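Local coordinates for uncharacterized protein (Wolinella succinogenes, PDB 3JYG) that is of uncharacterized function but belongs to the 6-pyruvoyl tetrahydropterin synthase family, carries a zinc ion on three histidines and assembles its subunits through shared beta-sheets, at residues Y5-E10 against M59-A64; H49-E54 against G160-S165; L66-R71 against E150-R155. All coordinates share one frame; numbering follows the deposited sequence.

Interaction 1. Residues Y5-E10 against M59-A64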
loop_
_atom_site.group_PDB
_atom_site.type_symbol
_atom_site.label_atom_id
_atom_site.label_comp_id
_atom_site.label_asym_id
_atom_site.label_seq_id
_atom_site.Cartn_x
_atom_site.Cartn_y
_atom_site.Cartn_z
ATOM N N TYR A 5 15.439 -1.120 7.574
ATOM C CA TYR A 5 15.208 0.051 6.738
ATOM C C TYR A 5 14.869 -0.471 5.350
ATOM O O TYR A 5 15.565 -1.355 4.825
ATOM C CB TYR A 5 16.460 0.915 6.676
ATOM C CG TYR A 5 16.947 1.403 8.014
ATOM C CD1 TYR A 5 18.003 0.748 8.671
ATOM C CD2 TYR A 5 16.361 2.489 8.626
ATOM C CE1 TYR A 5 18.446 1.166 9.930
ATOM C CE2 TYR A 5 16.802 2.933 9.887
ATOM C CZ TYR A 5 17.839 2.252 10.523
ATOM O OH TYR A 5 18.307 2.688 11.731
ATOM N N GLN A 6 13.816 0.058 4.743
ATOM C CA GLN A 6 13.465 -0.357 3.383
ATOM C C GLN A 6 13.210 0.874 2.507
ATOM O O GLN A 6 12.856 1.926 3.030
ATOM C CB GLN A 6 12.222 -1.260 3.369
ATOM C CG GLN A 6 12.422 -2.674 3.915
ATOM C CD GLN A 6 11.170 -3.572 3.762
ATOM O OE1 GLN A 6 10.116 -3.106 3.350
ATOM N NE2 GLN A 6 11.309 -4.877 4.089
ATOM N N ILE A 7 13.410 0.750 1.194
ATOM C CA ILE A 7 12.911 1.768 0.269
ATOM C C ILE A 7 12.071 1.039 -0.760
ATOM O O ILE A 7 12.288 -0.152 -0.966
ATOM C CB ILE A 7 14.021 2.635 -0.392
ATOM C CG1 ILE A 7 15.090 1.772 -1.084
ATOM C CG2 ILE A 7 14.630 3.572 0.661
ATOM C CD1 ILE A 7 15.674 2.394 -2.390
ATOM N N ALA A 8 11.101 1.720 -1.373
ATOM C CA ALA A 8 10.306 1.105 -2.407
ATOM C C ALA A 8 10.138 2.093 -3.541
ATOM O O ALA A 8 9.889 3.296 -3.295
ATOM C CB ALA A 8 8.962 0.758 -1.885
ATOM N N LYS A 9 10.194 1.589 -4.768
ATOM C CA LYS A 9 9.996 2.473 -5.902
ATOM C C LYS A 9 9.142 1.791 -6.946
ATOM O O LYS A 9 9.317 0.598 -7.189
ATOM C CB LYS A 9 11.339 2.915 -6.483
ATOM C CG LYS A 9 11.183 3.744 -7.759
ATOM C CD LYS A 9 12.200 4.878 -7.930
ATOM C CE LYS A 9 11.692 5.810 -9.040
ATOM N NZ LYS A 9 12.789 6.658 -9.586
ATOM N N GLU A 10 8.250 2.587 -7.546
ATOM C CA GLU A 10 7.250 2.182 -8.560
ATOM C C GLU A 10 7.743 2.439 -9.991
ATOM O O GLU A 10 8.448 3.442 -10.263
ATOM C CB GLU A 10 5.906 2.919 -8.343
ATOM C CG GLU A 10 5.411 2.874 -6.870
ATOM C CD GLU A 10 3.975 3.388 -6.659
ATOM O OE1 GLU A 10 3.399 4.063 -7.549
ATOM O OE2 GLU A 10 3.410 3.102 -5.586
HETATM N N MSE A 59 20.832 6.644 3.837
HETATM C CA MSE A 59 20.073 5.870 2.869
HETATM C C MSE A 59 20.207 4.367 2.959
HETATM O O MSE A 59 21.227 3.829 3.381
HETATM C CB MSE A 59 20.458 6.305 1.458
HETATM C CG MSE A 59 20.089 7.738 1.141
HETATM SE SE MSE A 59 20.743 8.061 -0.694
HETATM C CE MSE A 59 20.530 9.995 -0.609
ATOM N N VAL A 60 19.158 3.685 2.545
ATOM C CA VAL A 60 19.256 2.257 2.247
ATOM C C VAL A 60 20.181 2.181 1.036
ATOM O O VAL A 60 21.276 1.614 1.100
ATOM C CB VAL A 60 17.874 1.670 1.895
ATOM C CG1 VAL A 60 18.054 0.294 1.243
ATOM C CG2 VAL A 60 17.014 1.567 3.138
ATOM N N THR A 61 19.708 2.778 -0.061
ATOM C CA THR A 61 20.515 3.060 -1.249
ATOM C C THR A 61 19.793 4.171 -2.032
ATOM O O THR A 61 18.562 4.363 -1.864
ATOM C CB THR A 61 20.803 1.756 -2.081
ATOM O OG1 THR A 61 21.857 1.987 -3.024
ATOM C CG2 THR A 61 19.538 1.240 -2.838
ATOM N N ASP A 62 20.507 4.928 -2.859
ATOM C CA ASP A 62 19.843 6.024 -3.578
ATOM C C ASP A 62 18.737 5.470 -4.494
ATOM O O ASP A 62 19.010 4.530 -5.261
ATOM C CB ASP A 62 20.837 6.857 -4.414
ATOM C CG ASP A 62 20.260 8.225 -4.796
ATOM O OD1 ASP A 62 19.394 8.304 -5.683
ATOM O OD2 ASP A 62 20.648 9.238 -4.181
ATOM N N PHE A 63 17.520 6.042 -4.410
ATOM C CA PHE A 63 16.416 5.719 -5.351
ATOM C C PHE A 63 16.897 5.643 -6.804
ATOM O O PHE A 63 16.457 4.763 -7.518
ATOM C CB PHE A 63 15.220 6.712 -5.264
ATOM C CG PHE A 63 14.353 6.529 -4.046
ATOM C CD1 PHE A 63 13.576 5.381 -3.889
ATOM C CD2 PHE A 63 14.320 7.513 -3.047
ATOM C CE1 PHE A 63 12.792 5.201 -2.761
ATOM C CE2 PHE A 63 13.522 7.340 -1.894
ATOM C CZ PHE A 63 12.752 6.178 -1.760
ATOM N N ALA A 64 17.818 6.528 -7.217
ATOM C CA ALA A 64 18.323 6.529 -8.605
ATOM C C ALA A 64 19.113 5.299 -8.986
ATOM O O ALA A 64 19.426 5.095 -10.172
ATOM C CB ALA A 64 19.148 7.789 -8.913
HETATM O O HOH W 1 15.188 4.651 -10.359
#
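Strand residues Tyr5 to Lys9 and residues Val60 to Phe63, a loop running into a 3-10 segment, follow almost the same direction, 13° apart, with no hydrogen bond between them, and the nearest CA atoms, those of Tyr5 and Val60, are 6.4 Å apart. Side chains make the join. Ile7 is the centre of the contact: its CB lies 3.7 Å from CE1 of Phe63, its CG2 lies 4.0 Å from CB of Val60, and its CD1 reaches the backbone, 3.5 Å from O of Thr61. CG1 of Ile7 stands between its own backbone N and carbonyl carbon (chi1 54°), which puts CG1 against Val60. CG2 of Val60 also meets CB of Tyr5, 3.6 Å away. CE1 of Phe63 approaches O of Ala8 at 3.5 Å, an oblique contact. The one water-mediated link across the two segments lies at the Lys9 end, where a water accepts from NZ of Lys9 and donates to O of Phe63. Within the loop, Asp62 OD1 takes the N-H of Ala64 through its anti lone pair, an Asx turn at the start of the 3-10 segment. The loop leads from strand 40-52 to helix 67-77 and rests on strand 3-17, this part of which (Tyr5 to Lys9) pairs with strand 40-52 and, in an antiparallel ladder, with a strand of the second subunit.

Interaction 2. Residues H49-E54 against G160-S165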
loop_
_atom_site.group_PDB
_atom_site.type_symbol
_atom_site.label_atom_id
_atom_site.label_comp_id
_atom_site.label_asym_id
_atom_site.label_seq_id
_atom_site.Cartn_x
_atom_site.Cartn_y
_atom_site.Cartn_z
ATOM N N HIS A 49 11.069 -3.512 -3.589
ATOM C CA HIS A 49 11.383 -3.188 -2.198
ATOM C C HIS A 49 12.798 -3.638 -1.885
ATOM O O HIS A 49 13.152 -4.810 -2.127
ATOM C CB HIS A 49 10.383 -3.857 -1.244
ATOM C CG HIS A 49 8.964 -3.464 -1.488
ATOM N ND1 HIS A 49 8.322 -2.519 -0.727
ATOM C CD2 HIS A 49 8.062 -3.896 -2.404
ATOM C CE1 HIS A 49 7.066 -2.410 -1.143
ATOM N NE2 HIS A 49 6.893 -3.223 -2.177
ATOM N N LEU A 50 13.622 -2.692 -1.426
ATOM C CA LEU A 50 15.031 -2.958 -1.193
ATOM C C LEU A 50 15.205 -2.744 0.295
ATOM O O LEU A 50 14.482 -1.918 0.861
ATOM C CB LEU A 50 15.926 -1.983 -1.972
ATOM C CG LEU A 50 15.894 -2.035 -3.513
ATOM C CD1 LEU A 50 17.009 -1.157 -4.107
ATOM C CD2 LEU A 50 16.013 -3.513 -4.017
ATOM N N GLU A 51 16.146 -3.468 0.911
ATOM C CA GLU A 51 16.285 -3.521 2.378
ATOM C C GLU A 51 17.739 -3.557 2.872
ATOM O O GLU A 51 18.588 -4.222 2.276
ATOM C CB GLU A 51 15.503 -4.768 2.886
ATOM C CG GLU A 51 15.619 -5.047 4.345
ATOM C CD GLU A 51 14.833 -6.261 4.797
ATOM O OE1 GLU A 51 13.596 -6.187 4.854
ATOM O OE2 GLU A 51 15.459 -7.288 5.137
ATOM N N SER A 52 18.018 -2.865 3.977
ATOM C CA SER A 52 19.309 -2.964 4.663
ATOM C C SER A 52 19.071 -2.902 6.169
ATOM O O SER A 52 17.994 -2.468 6.642
ATOM C CB SER A 52 20.255 -1.813 4.264
ATOM O OG SER A 52 19.561 -0.567 4.377
ATOM N N ARG A 53 20.096 -3.311 6.919
ATOM C CA ARG A 53 20.010 -3.219 8.363
ATOM C C ARG A 53 20.665 -1.967 8.866
ATOM O O ARG A 53 20.561 -1.681 10.042
ATOM C CB ARG A 53 20.623 -4.455 9.046
ATOM C CG ARG A 53 20.160 -5.766 8.440
ATOM C CD ARG A 53 18.643 -5.936 8.498
ATOM N NE ARG A 53 18.268 -7.323 8.212
ATOM C CZ ARG A 53 18.129 -8.276 9.137
ATOM N NH1 ARG A 53 18.341 -8.001 10.426
ATOM N NH2 ARG A 53 17.793 -9.509 8.766
ATOM N N GLU A 54 21.398 -1.259 8.009
ATOM C CA GLU A 54 21.915 0.055 8.412
ATOM C C GLU A 54 21.759 1.084 7.301
ATOM O O GLU A 54 21.758 0.740 6.130
ATOM C CB GLU A 54 23.386 -0.014 8.952
ATOM C CG GLU A 54 24.260 -1.185 8.442
ATOM C CD GLU A 54 25.516 -1.512 9.338
ATOM O OE1 GLU A 54 25.738 -0.910 10.439
ATOM O OE2 GLU A 54 26.294 -2.406 8.925
ATOM N N GLY A 160 25.059 -3.491 -1.947
ATOM C CA GLY A 160 25.107 -3.824 -0.515
ATOM C C GLY A 160 23.734 -3.936 0.124
ATOM O O GLY A 160 23.606 -3.912 1.363
ATOM N N VAL A 161 22.684 -4.037 -0.701
ATOM C CA VAL A 161 21.320 -4.125 -0.156
ATOM C C VAL A 161 20.656 -5.427 -0.634
ATOM O O VAL A 161 21.089 -6.015 -1.627
ATOM C CB VAL A 161 20.436 -2.879 -0.550
ATOM C CG1 VAL A 161 21.096 -1.576 -0.125
ATOM C CG2 VAL A 161 20.156 -2.867 -2.035
ATOM N N LYS A 162 19.630 -5.883 0.074
ATOM C CA LYS A 162 18.816 -7.046 -0.333
ATOM C C LYS A 162 17.563 -6.602 -1.131
ATOM O O LYS A 162 17.032 -5.543 -0.876
ATOM C CB LYS A 162 18.377 -7.767 0.947
ATOM C CG LYS A 162 17.324 -8.881 0.766
ATOM C CD LYS A 162 16.722 -9.232 2.155
ATOM C CE LYS A 162 15.488 -10.149 2.056
ATOM N NZ LYS A 162 15.694 -11.412 1.283
ATOM N N VAL A 163 17.087 -7.398 -2.092
ATOM C CA VAL A 163 15.714 -7.203 -2.618
ATOM C C VAL A 163 14.735 -8.006 -1.756
ATOM O O VAL A 163 14.759 -9.212 -1.816
ATOM C CB VAL A 163 15.554 -7.741 -4.059
ATOM C CG1 VAL A 163 14.188 -7.319 -4.640
ATOM C CG2 VAL A 163 16.657 -7.241 -4.948
ATOM N N SER A 164 13.855 -7.358 -0.997
ATOM C CA SER A 164 13.015 -8.094 -0.066
ATOM C C SER A 164 11.751 -8.631 -0.721
ATOM O O SER A 164 11.268 -9.751 -0.383
ATOM C CB SER A 164 12.691 -7.262 1.165
ATOM O OG SER A 164 11.985 -6.145 0.751
ATOM N N SER A 165 11.203 -7.859 -1.648
ATOM C CA SER A 165 10.142 -8.373 -2.523
ATOM C C SER A 165 9.898 -7.489 -3.745
ATOM O O SER A 165 10.423 -6.366 -3.848
ATOM C CB SER A 165 8.830 -8.527 -1.747
ATOM O OG SER A 165 8.338 -7.219 -1.362
#
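An antiparallel beta ladder with a beta bulge joins His49–Ser52 to Lys162–Ser165, two neighbouring strands of the large mixed sheet of this 6-pyruvoyl tetrahydropterin synthase family fold. Glu51 and Lys162 form a hydrogen-bonded pair, with Glu51 N to Lys162 O and Lys162 N to Glu51 O both at 2.9 Å. The register then slips by one residue between Leu50 and His49: Leu50 faces Val163, whereas His49 pairs with Ser165, leaving Ser164 as the extra residue. Its N donates to His49 O at 2.9 Å, and His49 N reaches Ser165 O with an N-H...O angle of 162°. On one face of the sheet, CD2 of Leu50 meets CG2 of Val163 at 3.9 Å, and CD1 of Leu50 approaches CG2 of Val161, the side chains crossing obliquely. On the other, Glu51 and Lys162 run alongside each other, with Glu51 OE2 3.8 Å from Lys162 CD, but their charged ends part: Glu51 OE1 accepts from Gln6 NE2, and Lys162 NZ donates to Asn180 O. His49 NE2 bonds Glu167 OE1, while its ring presents an edge, in plane, to Ser165 O; CD2 of His49 lies 3.5 Å from OG of Ser165, which is itself hydrogen-bonded to NE of Arg177.

Interaction 3. Residues L66-R71 against E150-R155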
loop_
_atom_site.group_PDB
_atom_site.type_symbol
_atom_site.label_atom_id
_atom_site.label_comp_id
_atom_site.label_asym_id
_atom_site.label_seq_id
_atom_site.Cartn_x
_atom_site.Cartn_y
_atom_site.Cartn_z
ATOM N N LEU A 66 18.085 2.517 -9.151
ATOM C CA LEU A 66 17.169 1.616 -9.857
ATOM C C LEU A 66 16.874 2.158 -11.275
ATOM O O LEU A 66 16.023 1.610 -12.015
ATOM C CB LEU A 66 15.887 1.380 -9.039
ATOM C CG LEU A 66 16.006 0.381 -7.852
ATOM C CD1 LEU A 66 14.761 0.365 -6.954
ATOM C CD2 LEU A 66 16.375 -1.073 -8.338
ATOM N N ASN A 67 17.607 3.212 -11.661
ATOM C CA ASN A 67 17.478 3.789 -13.021
ATOM C C ASN A 67 17.712 2.777 -14.151
ATOM O O ASN A 67 17.010 2.781 -15.138
ATOM C CB ASN A 67 18.368 5.044 -13.207
ATOM C CG ASN A 67 17.835 6.277 -12.462
ATOM O OD1 ASN A 67 16.685 6.316 -11.972
ATOM N ND2 ASN A 67 18.683 7.294 -12.362
ATOM N N TRP A 68 18.710 1.919 -14.005
ATOM C CA TRP A 68 18.951 0.837 -14.974
ATOM C C TRP A 68 17.739 -0.097 -15.107
ATOM O O TRP A 68 17.542 -0.748 -16.153
ATOM C CB TRP A 68 20.171 -0.008 -14.589
ATOM C CG TRP A 68 19.907 -0.777 -13.340
ATOM C CD1 TRP A 68 20.033 -0.310 -12.065
ATOM C CD2 TRP A 68 19.398 -2.117 -13.229
ATOM N NE1 TRP A 68 19.644 -1.268 -11.169
ATOM C CE2 TRP A 68 19.258 -2.391 -11.849
ATOM C CE3 TRP A 68 19.042 -3.104 -14.153
ATOM C CZ2 TRP A 68 18.797 -3.625 -11.365
ATOM C CZ3 TRP A 68 18.567 -4.315 -13.676
ATOM C CH2 TRP A 68 18.452 -4.563 -12.283
ATOM N N PHE A 69 16.971 -0.203 -14.029
ATOM C CA PHE A 69 15.833 -1.101 -14.030
ATOM C C PHE A 69 14.670 -0.383 -14.691
ATOM O O PHE A 69 13.930 -1.002 -15.446
ATOM C CB PHE A 69 15.485 -1.550 -12.615
ATOM C CG PHE A 69 14.273 -2.449 -12.543
ATOM C CD1 PHE A 69 14.365 -3.786 -12.899
ATOM C CD2 PHE A 69 13.061 -1.968 -12.069
ATOM C CE1 PHE A 69 13.283 -4.613 -12.810
ATOM C CE2 PHE A 69 11.962 -2.792 -11.965
ATOM C CZ PHE A 69 12.065 -4.124 -12.340
ATOM N N LYS A 70 14.551 0.932 -14.431
ATOM C CA LYS A 70 13.634 1.806 -15.147
ATOM C C LYS A 70 13.839 1.691 -16.660
ATOM O O LYS A 70 12.886 1.540 -17.409
ATOM C CB LYS A 70 13.822 3.278 -14.729
ATOM C CG LYS A 70 12.671 4.154 -15.169
ATOM C CD LYS A 70 12.631 5.540 -14.474
ATOM C CE LYS A 70 11.230 6.149 -14.630
ATOM N NZ LYS A 70 10.900 6.389 -16.060
ATOM N N ARG A 71 15.095 1.750 -17.090
ATOM C CA ARG A 71 15.437 1.710 -18.501
ATOM C C ARG A 71 14.978 0.393 -19.112
ATOM O O ARG A 71 14.381 0.384 -20.175
ATOM C CB ARG A 71 16.935 1.903 -18.699
ATOM C CG ARG A 71 17.295 2.448 -20.106
ATOM C CD ARG A 71 18.802 2.748 -20.217
ATOM N NE ARG A 71 19.531 1.582 -19.743
ATOM C CZ ARG A 71 20.849 1.491 -19.585
ATOM N NH1 ARG A 71 21.653 2.509 -19.888
ATOM N NH2 ARG A 71 21.358 0.358 -19.119
ATOM N N GLU A 150 13.786 -12.217 -9.792
ATOM C CA GLU A 150 15.034 -12.921 -10.155
ATOM C C GLU A 150 16.025 -11.976 -10.792
ATOM O O GLU A 150 17.230 -12.003 -10.487
ATOM C CB GLU A 150 14.810 -14.045 -11.159
ATOM C CG GLU A 150 13.967 -15.144 -10.687
ATOM C CD GLU A 150 14.211 -16.433 -11.505
ATOM O OE1 GLU A 150 14.362 -16.355 -12.749
ATOM O OE2 GLU A 150 14.257 -17.516 -10.895
ATOM N N LEU A 151 15.521 -11.145 -11.704
ATOM C CA LEU A 151 16.358 -10.233 -12.424
ATOM C C LEU A 151 17.082 -9.261 -11.435
ATOM O O LEU A 151 18.299 -9.041 -11.512
ATOM C CB LEU A 151 15.493 -9.493 -13.461
ATOM C CG LEU A 151 16.136 -8.366 -14.268
ATOM C CD1 LEU A 151 17.443 -8.893 -14.877
ATOM C CD2 LEU A 151 15.170 -7.970 -15.365
ATOM N N LEU A 152 16.320 -8.715 -10.489
ATOM C CA LEU A 152 16.847 -7.757 -9.527
ATOM C C LEU A 152 17.793 -8.454 -8.575
ATOM O O LEU A 152 18.868 -7.942 -8.299
ATOM C CB LEU A 152 15.712 -7.071 -8.749
ATOM C CG LEU A 152 14.856 -6.099 -9.576
ATOM C CD1 LEU A 152 13.468 -5.995 -8.992
ATOM C CD2 LEU A 152 15.528 -4.712 -9.619
ATOM N N ARG A 153 17.421 -9.621 -8.074
ATOM C CA ARG A 153 18.362 -10.317 -7.162
ATOM C C ARG A 153 19.730 -10.534 -7.778
ATOM O O ARG A 153 20.738 -10.415 -7.080
ATOM C CB ARG A 153 17.819 -11.641 -6.624
ATOM C CG ARG A 153 16.706 -11.463 -5.591
ATOM C CD ARG A 153 16.018 -12.793 -5.343
ATOM N NE ARG A 153 16.884 -13.675 -4.558
ATOM C CZ ARG A 153 16.643 -14.962 -4.276
ATOM N NH1 ARG A 153 15.543 -15.610 -4.732
ATOM N NH2 ARG A 153 17.542 -15.615 -3.560
ATOM N N SER A 154 19.779 -10.807 -9.082
ATOM C CA SER A 154 21.048 -11.191 -9.718
ATOM C C SER A 154 21.934 -10.008 -10.012
ATOM O O SER A 154 23.140 -10.182 -10.238
ATOM C CB SER A 154 20.797 -12.000 -10.999
ATOM O OG SER A 154 20.295 -11.169 -12.021
ATOM N N ARG A 155 21.345 -8.813 -10.006
ATOM C CA ARG A 155 22.049 -7.547 -10.324
ATOM C C ARG A 155 22.405 -6.622 -9.126
ATOM O O ARG A 155 23.387 -5.895 -9.215
ATOM C CB ARG A 155 21.229 -6.710 -11.335
ATOM C CG ARG A 155 20.890 -7.405 -12.652
ATOM C CD ARG A 155 22.134 -7.708 -13.475
ATOM N NE ARG A 155 21.942 -7.374 -14.893
ATOM C CZ ARG A 155 21.268 -8.121 -15.775
ATOM N NH1 ARG A 155 20.687 -9.263 -15.402
ATOM N NH2 ARG A 155 21.171 -7.720 -17.037
#
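Leu152 is the bump that fits between Leu66, Trp68 and Phe69, its CD2 methyl touching all three. The axes of helix segments 67-71 and 150-155 stay 12.0 Å apart and run at 143° to each other, so long side chains, and not the backbones, make the join. CD2 of Leu152 sits over one face of the Phe69 ring, 3.9 Å from its centroid and 24° off the normal, a CH-pi contact displaced toward the rim and closest to CD1, at 3.6 Å. CG and CD1 of the same leucine continue across to CE1 and CZ. On another flank, the methyl meets CZ2 of Trp68 at 3.9 Å; CD2 of Leu66, crossing Leu152 at about a right angle, completes the hollow. CG of Phe69, anti to the backbone N (chi1 178°), carries the ring toward helix 150-155, where a face meets Leu152. Beside this pocket, the six-membered end of the indole receives a second bump: CB of Arg155 lies 3.6 Å from CH2 of Trp68, and CG of Arg155 follows toward CH2 and CZ3. Beyond CG the Arg155 chain bends away from an extended course; its NH2 forms a salt bridge with Glu108. The indole's centre is covered on one face by CB of Phe69, and its ring also meets Phe28 of the second subunit. Leu152 further rests on Val48, Val163 and Val166 of the sheet beneath. With no hydrogen bond or salt bridge across it, the contact depends on shape and dispersion, and the one charged side chain taking part contributes its aliphatic carbons here.

How the interactions relate
The three contacts share one end of the sheet and one side of the chain's centre. Interaction 2 is sheet itself, backbone-bonded and buried; interaction 1 lays a loop on the adjoining strand 3-17 by apolar contacts and is only partly buried; interaction 3, also buried, joins two helices lying on that sheet. Leu50 O bonds Ile7 N, linking interactions 1 and 2 through neighbouring strands, and O of Val60 packs against CG1 of Val161. Leu50 and Val163 turn from the ladder toward Leu66 and Leu152, so the apolar face of interaction 2 floors interaction 3. Interactions 1 and 3 also touch the second subunit, whereas interaction 2 stays within its chain.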